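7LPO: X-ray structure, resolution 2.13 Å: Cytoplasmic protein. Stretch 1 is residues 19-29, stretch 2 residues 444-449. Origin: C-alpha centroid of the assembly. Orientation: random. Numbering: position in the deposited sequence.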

# COMPACT_ATOMS: atom_id res chain seq x y z
N HIS A 19 -24.64 12.26 1.00
CA HIS A 19 -23.61 11.33 0.56
C HIS A 19 -22.61 10.99 1.66
O HIS A 19 -21.63 10.28 1.39
CB HIS A 19 -22.85 11.92 -0.63
CG HIS A 19 -23.74 12.44 -1.72
ND1 HIS A 19 -24.56 11.62 -2.46
CD2 HIS A 19 -23.93 13.70 -2.19
CE1 HIS A 19 -25.22 12.35 -3.34
NE2 HIS A 19 -24.86 13.61 -3.19
N TYR A 20 -22.81 11.48 2.88
CA TYR A 20 -21.88 11.24 3.98
C TYR A 20 -21.81 9.75 4.29
O TYR A 20 -22.83 9.07 4.40
CB TYR A 20 -22.35 12.02 5.20
CG TYR A 20 -21.40 12.15 6.37
CD1 TYR A 20 -20.46 13.15 6.40
CD2 TYR A 20 -21.50 11.30 7.46
CE1 TYR A 20 -19.60 13.29 7.48
CE2 TYR A 20 -20.65 11.43 8.54
CZ TYR A 20 -19.70 12.43 8.54
OH TYR A 20 -18.84 12.58 9.61
N ILE A 21 -20.59 9.24 4.45
CA ILE A 21 -20.37 7.87 4.88
C ILE A 21 -19.94 7.90 6.34
O ILE A 21 -18.90 8.47 6.68
CB ILE A 21 -19.30 7.16 4.03
CG1 ILE A 21 -19.84 6.88 2.63
CG2 ILE A 21 -18.88 5.88 4.72
CD1 ILE A 21 -18.77 6.48 1.62
N HIS A 22 -20.75 7.31 7.21
CA HIS A 22 -20.38 7.18 8.61
C HIS A 22 -19.29 6.12 8.77
O HIS A 22 -19.28 5.10 8.07
CB HIS A 22 -21.61 6.83 9.44
CG HIS A 22 -22.64 7.93 9.45
ND1 HIS A 22 -22.55 9.02 10.28
CD2 HIS A 22 -23.74 8.13 8.69
CE1 HIS A 22 -23.57 9.83 10.06
NE2 HIS A 22 -24.30 9.31 9.09
N SER A 23 -18.37 6.38 9.69
CA SER A 23 -17.22 5.53 9.97
C SER A 23 -17.05 5.51 11.48
O SER A 23 -15.99 5.82 12.03
CB SER A 23 -15.97 6.05 9.25
OG SER A 23 -14.98 5.04 9.20
N SER A 24 -18.15 5.16 12.15
CA SER A 24 -18.34 5.27 13.58
C SER A 24 -18.65 3.92 14.24
O SER A 24 -18.78 3.87 15.47
CB SER A 24 -19.51 6.22 13.87
OG SER A 24 -20.58 5.95 12.98
N THR A 25 -18.80 2.87 13.45
CA THR A 25 -19.15 1.55 13.92
C THR A 25 -18.26 0.56 13.17
O THR A 25 -17.35 0.96 12.41
CB THR A 25 -20.64 1.27 13.68
OG1 THR A 25 -20.84 1.07 12.27
CG2 THR A 25 -21.50 2.41 14.16
N LEU A 26 -18.56 -0.73 13.32
CA LEU A 26 -17.76 -1.76 12.68
C LEU A 26 -17.89 -1.76 11.17
O LEU A 26 -17.14 -2.49 10.50
CB LEU A 26 -18.14 -3.13 13.23
CG LEU A 26 -17.54 -3.40 14.60
CD1 LEU A 26 -18.20 -4.61 15.24
CD2 LEU A 26 -16.03 -3.57 14.49
N HIS A 27 -18.83 -1.01 10.61
CA HIS A 27 -19.02 -0.94 9.17
C HIS A 27 -19.31 0.48 8.76
O HIS A 27 -19.95 1.24 9.49
CB HIS A 27 -20.18 -1.83 8.70
CG HIS A 27 -20.10 -3.23 9.19
ND1 HIS A 27 -19.51 -4.24 8.46
CD2 HIS A 27 -20.53 -3.80 10.34
CE1 HIS A 27 -19.58 -5.37 9.14
NE2 HIS A 27 -20.19 -5.13 10.29
N PHE A 28 -18.83 0.84 7.57
CA PHE A 28 -19.25 2.07 6.93
C PHE A 28 -20.77 2.04 6.77
O PHE A 28 -21.36 1.00 6.49
CB PHE A 28 -18.61 2.20 5.55
CG PHE A 28 -17.12 2.37 5.57
CD1 PHE A 28 -16.52 3.40 6.25
CD2 PHE A 28 -16.31 1.49 4.84
CE1 PHE A 28 -15.14 3.56 6.23
CE2 PHE A 28 -14.93 1.64 4.83
CZ PHE A 28 -14.35 2.68 5.52
N GLN A 29 -21.39 3.21 6.92
CA GLN A 29 -22.83 3.31 6.75
C GLN A 29 -23.20 4.58 6.00
O GLN A 29 -22.58 5.63 6.20
CB GLN A 29 -23.56 3.35 8.09
CG GLN A 29 -23.35 2.19 9.00
CD GLN A 29 -23.80 2.52 10.41
OE1 GLN A 29 -23.18 3.33 11.10
NE2 GLN A 29 -24.90 1.92 10.83
N LYS A 444 -12.13 10.94 17.13
CA LYS A 444 -13.40 11.67 17.11
C LYS A 444 -14.46 10.91 16.33
O LYS A 444 -15.25 11.50 15.59
CB LYS A 444 -13.21 13.07 16.55
CG LYS A 444 -12.40 14.02 17.43
CD LYS A 444 -12.47 15.47 16.91
CE LYS A 444 -11.68 16.42 17.80
NZ LYS A 444 -11.55 17.79 17.21
N GLY A 445 -14.49 9.59 16.49
CA GLY A 445 -15.53 8.77 15.89
C GLY A 445 -15.55 8.75 14.38
O GLY A 445 -16.59 8.49 13.78
N ARG A 446 -14.41 8.99 13.74
CA ARG A 446 -14.40 9.04 12.28
C ARG A 446 -13.05 8.50 11.80
O ARG A 446 -12.15 9.25 11.39
CB ARG A 446 -14.64 10.46 11.77
CG ARG A 446 -14.94 10.52 10.30
CD ARG A 446 -16.02 11.55 9.97
NE ARG A 446 -16.24 11.60 8.53
CZ ARG A 446 -16.96 10.70 7.87
NH1 ARG A 446 -17.54 9.71 8.54
NH2 ARG A 446 -17.10 10.79 6.55
N ALA A 447 -12.93 7.17 11.82
CA ALA A 447 -11.67 6.52 11.52
C ALA A 447 -11.93 5.13 10.96
O ALA A 447 -13.04 4.60 11.05
CB ALA A 447 -10.78 6.44 12.77
N CYS A 448 -10.89 4.54 10.40
CA CYS A 448 -10.95 3.22 9.77
C CYS A 448 -9.53 2.67 9.77
O CYS A 448 -8.59 3.37 9.40
CB CYS A 448 -11.51 3.31 8.34
SG CYS A 448 -11.47 1.76 7.37
N SER A 449 -9.38 1.42 10.19
CA SER A 449 -8.09 0.76 10.16
C SER A 449 -7.79 0.33 8.74
O SER A 449 -8.66 -0.20 8.05
CB SER A 449 -8.11 -0.45 11.11
OG SER A 449 -6.83 -1.04 11.19
O HOH W 1 -17.97 8.88 11.50

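Two segments more than 400 residues apart in sequence meet where S23 and S24 run past R446 and G445, with CA atoms 5.1 Å apart for S23 and R446 and 5.0 Å for S24 and G445. Backbone-to-backbone bonding across this approach is slight: A447 N donates a weak hydrogen bond to S23 O (3.4 Å). Within the first segment, H22 and Q29 pair more firmly, H22 N to Q29 O at 2.7 Å and Q29 N to H22 O at 3.1 Å.

Side chains supply the stronger polar links. The guanidinium of R446 grips the carbonyl of I21 with both terminal nitrogens, NH1 to I21 O at 2.6 Å and NH2 to I21 O at 2.9 Å, placing a cationic group against a buried backbone acceptor. S23, whose CA-to-CB bond points toward the second segment, donates from OG to A447 O at 2.7 Å. A water bridges the two segments, accepting from S23 N and R446 NH1 and donating to G445 O.

The same guanidinium lies flat on the ring of Y20, centres 4.0 Å apart and planes at 20°, a geometry suited to cation–π attraction. Farther along, F28 CZ touches C448 SG at 3.5 Å; the sulfur approaches the ring obliquely, adding a small apolar contact.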